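Possible hydrolase (Mycobacterium tuberculosis, PDB 6WYN) hydrolyses carboxylic esters, preferring short straight-chain alkyl esters, and is likely involved in ester and lipid metabolism. Local coordinates at residues Q93-L105 and S311-R325. Sequence-based numbering, arbitrary orientation.
Sequences QNAHTWDTVIVGL and SVQSDQPRALIEIVR
Val-101 of helix 99-105 packs as a knob into a hole formed by Gln-313, Pro-317, Leu-320 and Ile-321, in a buried helix-helix contact of the alpha/beta-hydrolase fold. It joins the helix that follows strand 85-88 to the short helix 312-315 and the C-terminal helix 317-328. The axes of 99-105 and 317-325 cross at -52° and approach to 9.1 Å. Gly-104 brings its CA to 3.8 Å from Ile-321 CD1. Beyond it, Leu-105 CD2 meets Val-324 CG1 at 3.7 Å.

At the other end the contact turns polar, close to His-310, the probable catalytic histidine, which directly precedes Ser-311. The Gln-313 side chain starts between its backbone N and carbonyl carbon (chi1 72°) and bends at chi2. Its amide therefore lies nearly parallel to the Trp-98 ring, with planes 15° apart and CG over one face near the rim. Gln-313 CB reaches Trp-98 CZ3 at 3.6 Å. Gln-313 NE2 donates to Thr-97 OG1 at 3.1 Å, close to its own amide plane. The Gln-313 OE1 atom is buried without a polar partner in the model. Gln-93 is held at both ends of its amide: OE1 accepts from Gly-90 N, and NE2 donates to Ser-311 OG at 3.1 Å. A water bridges Thr-97 O and Ser-314 OG, and Ser-314 OG lies 2.6 Å from Ser-311 OG in a hydrogen bond between the two hydroxyls.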
loop_
_atom_site.group_PDB
_atom_site.type_symbol
_atom_site.label_atom_id
_atom_site.label_comp_id
_atom_site.label_asym_id
_atom_site.label_seq_id
_atom_site.Cartn_x
_atom_site.Cartn_y
_atom_site.Cartn_z
ATOM N N GLN A 93 2.424 -5.785 2.393
ATOM C CA GLN A 93 3.022 -4.535 2.947
ATOM C C GLN A 93 2.281 -4.129 4.238
ATOM O O GLN A 93 1.405 -4.861 4.678
ATOM C CB GLN A 93 2.982 -3.427 1.897
ATOM C CG GLN A 93 3.796 -3.750 0.641
ATOM C CD GLN A 93 3.936 -2.547 -0.259
ATOM O OE1 GLN A 93 3.042 -1.679 -0.339
ATOM N NE2 GLN A 93 5.023 -2.576 -1.011
ATOM N N ASN A 94 2.577 -2.951 4.770
ATOM C CA ASN A 94 1.798 -2.300 5.827
ATOM C C ASN A 94 1.906 -0.800 5.618
ATOM O O ASN A 94 2.627 -0.363 4.701
ATOM C CB ASN A 94 2.242 -2.742 7.226
ATOM C CG ASN A 94 3.628 -2.265 7.552
ATOM O OD1 ASN A 94 3.787 -1.164 8.107
ATOM N ND2 ASN A 94 4.618 -3.079 7.199
ATOM N N ALA A 95 1.200 -0.054 6.444
ATOM C CA ALA A 95 1.132 1.413 6.392
ATOM C C ALA A 95 2.524 2.075 6.363
ATOM O O ALA A 95 2.630 3.185 5.830
ATOM C CB ALA A 95 0.318 1.894 7.555
ATOM N N HIS A 96 3.516 1.477 7.024
ATOM C CA HIS A 96 4.864 2.077 7.157
ATOM C C HIS A 96 5.548 2.165 5.782
ATOM O O HIS A 96 6.521 2.943 5.676
ATOM C CB HIS A 96 5.757 1.295 8.121
ATOM C CG HIS A 96 5.520 1.602 9.561
ATOM N ND1 HIS A 96 6.016 2.733 10.143
ATOM C CD2 HIS A 96 4.865 0.914 10.537
ATOM C CE1 HIS A 96 5.697 2.745 11.430
ATOM N NE2 HIS A 96 4.981 1.646 11.689
ATOM N N THR A 97 5.066 1.432 4.767
ATOM C CA THR A 97 5.618 1.521 3.387
ATOM C C THR A 97 5.578 2.992 2.974
ATOM O O THR A 97 6.409 3.427 2.162
ATOM C CB THR A 97 4.866 0.624 2.383
ATOM O OG1 THR A 97 5.639 0.479 1.188
ATOM C CG2 THR A 97 3.528 1.184 1.982
ATOM N N TRP A 98 4.630 3.753 3.487
ATOM C CA TRP A 98 4.457 5.161 3.064
ATOM C C TRP A 98 5.288 6.168 3.865
ATOM O O TRP A 98 5.199 7.342 3.513
ATOM C CB TRP A 98 3.001 5.544 3.097
ATOM C CG TRP A 98 2.146 4.688 2.257
ATOM C CD1 TRP A 98 1.284 3.705 2.660
ATOM C CD2 TRP A 98 2.105 4.723 0.831
ATOM N NE1 TRP A 98 0.624 3.200 1.576
ATOM C CE2 TRP A 98 1.149 3.760 0.436
ATOM C CE3 TRP A 98 2.766 5.482 -0.137
ATOM C CZ2 TRP A 98 0.856 3.527 -0.901
ATOM C CZ3 TRP A 98 2.484 5.237 -1.456
ATOM C CH2 TRP A 98 1.492 4.324 -1.823
ATOM N N ASP A 99 6.025 5.762 4.895
ATOM C CA ASP A 99 6.690 6.705 5.841
ATOM C C ASP A 99 7.512 7.756 5.059
ATOM O O ASP A 99 7.432 8.954 5.355
ATOM C CB ASP A 99 7.557 5.945 6.841
ATOM C CG ASP A 99 6.808 5.110 7.869
ATOM O OD1 ASP A 99 5.524 5.157 7.882
ATOM O OD2 ASP A 99 7.520 4.392 8.636
ATOM N N THR A 100 8.322 7.311 4.111
ATOM C CA THR A 100 9.274 8.208 3.417
ATOM C C THR A 100 8.458 9.183 2.622
ATOM O O THR A 100 8.701 10.392 2.747
ATOM C CB THR A 100 10.324 7.450 2.603
ATOM O OG1 THR A 100 11.130 6.689 3.498
ATOM C CG2 THR A 100 11.188 8.410 1.805
ATOM N N VAL A 101 7.497 8.690 1.843
ATOM C CA VAL A 101 6.653 9.577 1.016
ATOM C C VAL A 101 5.932 10.592 1.922
ATOM O O VAL A 101 5.819 11.771 1.570
ATOM C CB VAL A 101 5.695 8.748 0.137
ATOM C CG1 VAL A 101 4.564 9.565 -0.423
ATOM C CG2 VAL A 101 6.431 8.039 -0.985
ATOM N N ILE A 102 5.316 10.122 3.003
ATOM C CA ILE A 102 4.506 11.015 3.863
ATOM C C ILE A 102 5.432 12.062 4.504
ATOM O O ILE A 102 5.067 13.208 4.503
ATOM C CB ILE A 102 3.689 10.166 4.844
ATOM C CG1 ILE A 102 2.596 9.476 4.036
ATOM C CG2 ILE A 102 3.116 11.001 5.975
ATOM C CD1 ILE A 102 1.785 8.529 4.856
ATOM N N VAL A 103 6.593 11.673 4.974
ATOM C CA VAL A 103 7.556 12.599 5.644
ATOM C C VAL A 103 8.014 13.630 4.605
ATOM O O VAL A 103 7.967 14.846 4.881
ATOM C CB VAL A 103 8.703 11.801 6.295
ATOM C CG1 VAL A 103 9.923 12.666 6.687
ATOM C CG2 VAL A 103 8.187 11.097 7.528
ATOM N N GLY A 104 8.351 13.192 3.390
ATOM C CA GLY A 104 8.744 14.116 2.314
ATOM C C GLY A 104 7.647 15.031 1.867
ATOM O O GLY A 104 7.934 16.216 1.497
ATOM N N LEU A 105 6.429 14.534 1.745
ATOM C CA LEU A 105 5.340 15.389 1.245
ATOM C C LEU A 105 4.956 16.471 2.263
ATOM O O LEU A 105 4.495 17.559 1.831
ATOM C CB LEU A 105 4.179 14.473 0.909
ATOM C CG LEU A 105 3.012 15.113 0.199
ATOM C CD1 LEU A 105 3.439 15.614 -1.170
ATOM C CD2 LEU A 105 1.867 14.111 0.095
ATOM N N SER A 311 7.085 -1.483 -6.363
ATOM C CA SER A 311 6.915 -0.683 -5.121
ATOM C C SER A 311 7.632 0.655 -5.273
ATOM O O SER A 311 8.766 0.835 -4.751
ATOM C CB SER A 311 7.330 -1.448 -3.895
ATOM O OG SER A 311 6.865 -0.740 -2.757
ATOM N N VAL A 312 6.988 1.557 -6.018
ATOM C CA VAL A 312 7.559 2.880 -6.385
ATOM C C VAL A 312 7.854 3.646 -5.081
ATOM O O VAL A 312 8.941 4.309 -4.975
ATOM C CB VAL A 312 6.601 3.658 -7.294
ATOM C CG1 VAL A 312 7.216 4.999 -7.645
ATOM C CG2 VAL A 312 6.221 2.903 -8.558
ATOM N N GLN A 313 6.967 3.536 -4.082
ATOM C CA GLN A 313 7.171 4.226 -2.793
ATOM C C GLN A 313 8.411 3.709 -2.075
ATOM O O GLN A 313 8.939 4.470 -1.200
ATOM C CB GLN A 313 5.926 4.131 -1.909
ATOM C CG GLN A 313 5.685 2.746 -1.329
ATOM C CD GLN A 313 4.814 1.882 -2.211
ATOM O OE1 GLN A 313 4.642 2.154 -3.410
ATOM N NE2 GLN A 313 4.274 0.802 -1.628
ATOM N N SER A 314 8.855 2.489 -2.338
ATOM C CA SER A 314 10.090 1.927 -1.748
ATOM C C SER A 314 11.306 2.260 -2.623
ATOM O O SER A 314 12.370 2.565 -2.072
ATOM C CB SER A 314 9.989 0.437 -1.547
ATOM O OG SER A 314 8.690 0.098 -1.052
ATOM N N ASP A 315 11.197 2.169 -3.946
ATOM C CA ASP A 315 12.392 2.266 -4.825
ATOM C C ASP A 315 12.679 3.728 -5.173
ATOM O O ASP A 315 13.805 4.074 -5.229
ATOM C CB ASP A 315 12.218 1.457 -6.093
ATOM C CG ASP A 315 12.040 -0.028 -5.849
ATOM O OD1 ASP A 315 12.184 -0.487 -4.691
ATOM O OD2 ASP A 315 11.682 -0.722 -6.823
ATOM N N GLN A 316 11.694 4.559 -5.452
ATOM C CA GLN A 316 11.937 5.969 -5.853
ATOM C C GLN A 316 10.966 6.877 -5.116
ATOM O O GLN A 316 10.188 7.580 -5.717
ATOM C CB GLN A 316 11.826 6.110 -7.385
ATOM C CG GLN A 316 12.906 5.346 -8.180
ATOM C CD GLN A 316 14.334 5.797 -7.929
ATOM O OE1 GLN A 316 14.548 6.908 -7.507
ATOM N NE2 GLN A 316 15.313 4.918 -8.126
ATOM N N PRO A 317 10.990 6.940 -3.774
ATOM C CA PRO A 317 9.998 7.759 -3.059
ATOM C C PRO A 317 10.045 9.262 -3.399
ATOM O O PRO A 317 9.002 9.914 -3.499
ATOM C CB PRO A 317 10.348 7.506 -1.586
ATOM C CG PRO A 317 11.752 6.931 -1.574
ATOM C CD PRO A 317 11.901 6.190 -2.890
ATOM N N ARG A 318 11.246 9.779 -3.702
ATOM C CA ARG A 318 11.406 11.229 -3.994
ATOM C C ARG A 318 10.641 11.525 -5.266
ATOM O O ARG A 318 9.914 12.540 -5.310
ATOM C CB ARG A 318 12.878 11.657 -4.061
ATOM C CG ARG A 318 13.641 11.587 -2.740
ATOM C CD ARG A 318 15.121 12.002 -2.814
ATOM N NE ARG A 318 15.899 11.635 -1.625
ATOM C CZ ARG A 318 17.226 11.794 -1.459
ATOM N NH1 ARG A 318 17.983 12.292 -2.424
ATOM N NH2 ARG A 318 17.814 11.439 -0.330
ATOM N N ALA A 319 10.739 10.654 -6.271
ATOM C CA ALA A 319 10.027 10.888 -7.557
ATOM C C ALA A 319 8.519 10.759 -7.283
ATOM O O ALA A 319 7.737 11.569 -7.766
ATOM C CB ALA A 319 10.544 9.910 -8.610
ATOM N N LEU A 320 8.109 9.819 -6.410
ATOM C CA LEU A 320 6.659 9.707 -6.089
ATOM C C LEU A 320 6.137 10.937 -5.316
ATOM O O LEU A 320 5.001 11.377 -5.567
ATOM C CB LEU A 320 6.382 8.386 -5.357
ATOM C CG LEU A 320 4.893 8.126 -5.135
ATOM C CD1 LEU A 320 4.157 8.219 -6.465
ATOM C CD2 LEU A 320 4.657 6.759 -4.497
ATOM N N ILE A 321 6.914 11.460 -4.389
ATOM C CA ILE A 321 6.520 12.687 -3.641
ATOM C C ILE A 321 6.185 13.810 -4.650
ATOM O O ILE A 321 5.121 14.446 -4.570
ATOM C CB ILE A 321 7.626 13.041 -2.632
ATOM C CG1 ILE A 321 7.666 12.050 -1.461
ATOM C CG2 ILE A 321 7.419 14.473 -2.141
ATOM C CD1 ILE A 321 9.037 11.926 -0.793
ATOM N N GLU A 322 7.039 14.022 -5.651
ATOM C CA GLU A 322 6.858 15.132 -6.621
ATOM C C GLU A 322 5.578 14.881 -7.385
ATOM O O GLU A 322 4.809 15.828 -7.581
ATOM C CB GLU A 322 8.088 15.307 -7.519
ATOM C CG GLU A 322 9.248 15.989 -6.799
ATOM C CD GLU A 322 8.930 16.923 -5.610
ATOM O OE1 GLU A 322 9.550 16.724 -4.526
ATOM O OE2 GLU A 322 8.069 17.849 -5.734
ATOM N N ILE A 323 5.306 13.646 -7.788
ATOM C CA ILE A 323 4.066 13.390 -8.565
ATOM C C ILE A 323 2.861 13.625 -7.655
ATOM O O ILE A 323 1.844 14.164 -8.116
ATOM C CB ILE A 323 4.028 11.954 -9.119
ATOM C CG1 ILE A 323 5.063 11.758 -10.223
ATOM C CG2 ILE A 323 2.617 11.604 -9.578
ATOM C CD1 ILE A 323 5.482 10.317 -10.378
ATOM N N VAL A 324 2.907 13.136 -6.420
ATOM C CA VAL A 324 1.728 13.294 -5.524
ATOM C C VAL A 324 1.552 14.788 -5.221
ATOM O O VAL A 324 0.404 15.260 -5.224
ATOM C CB VAL A 324 1.892 12.453 -4.247
ATOM C CG1 VAL A 324 0.864 12.860 -3.190
ATOM C CG2 VAL A 324 1.803 10.976 -4.591
ATOM N N ARG A 325 2.653 15.496 -4.976
ATOM C CA ARG A 325 2.608 16.961 -4.740
ATOM C C ARG A 325 1.908 17.660 -5.914
ATOM O O ARG A 325 1.068 18.558 -5.639
ATOM C CB ARG A 325 4.001 17.543 -4.487
ATOM C CG ARG A 325 3.882 18.952 -3.916
ATOM C CD ARG A 325 5.215 19.505 -3.502
ATOM N NE ARG A 325 5.649 18.960 -2.224
ATOM C CZ ARG A 325 6.810 18.348 -2.026
ATOM N NH1 ARG A 325 7.656 18.172 -3.031
ATOM N NH2 ARG A 325 7.110 17.890 -0.824
HETATM O O HOH W 1 7.497 5.720 1.168
HETATM O O HOH W 2 8.665 1.759 1.164
#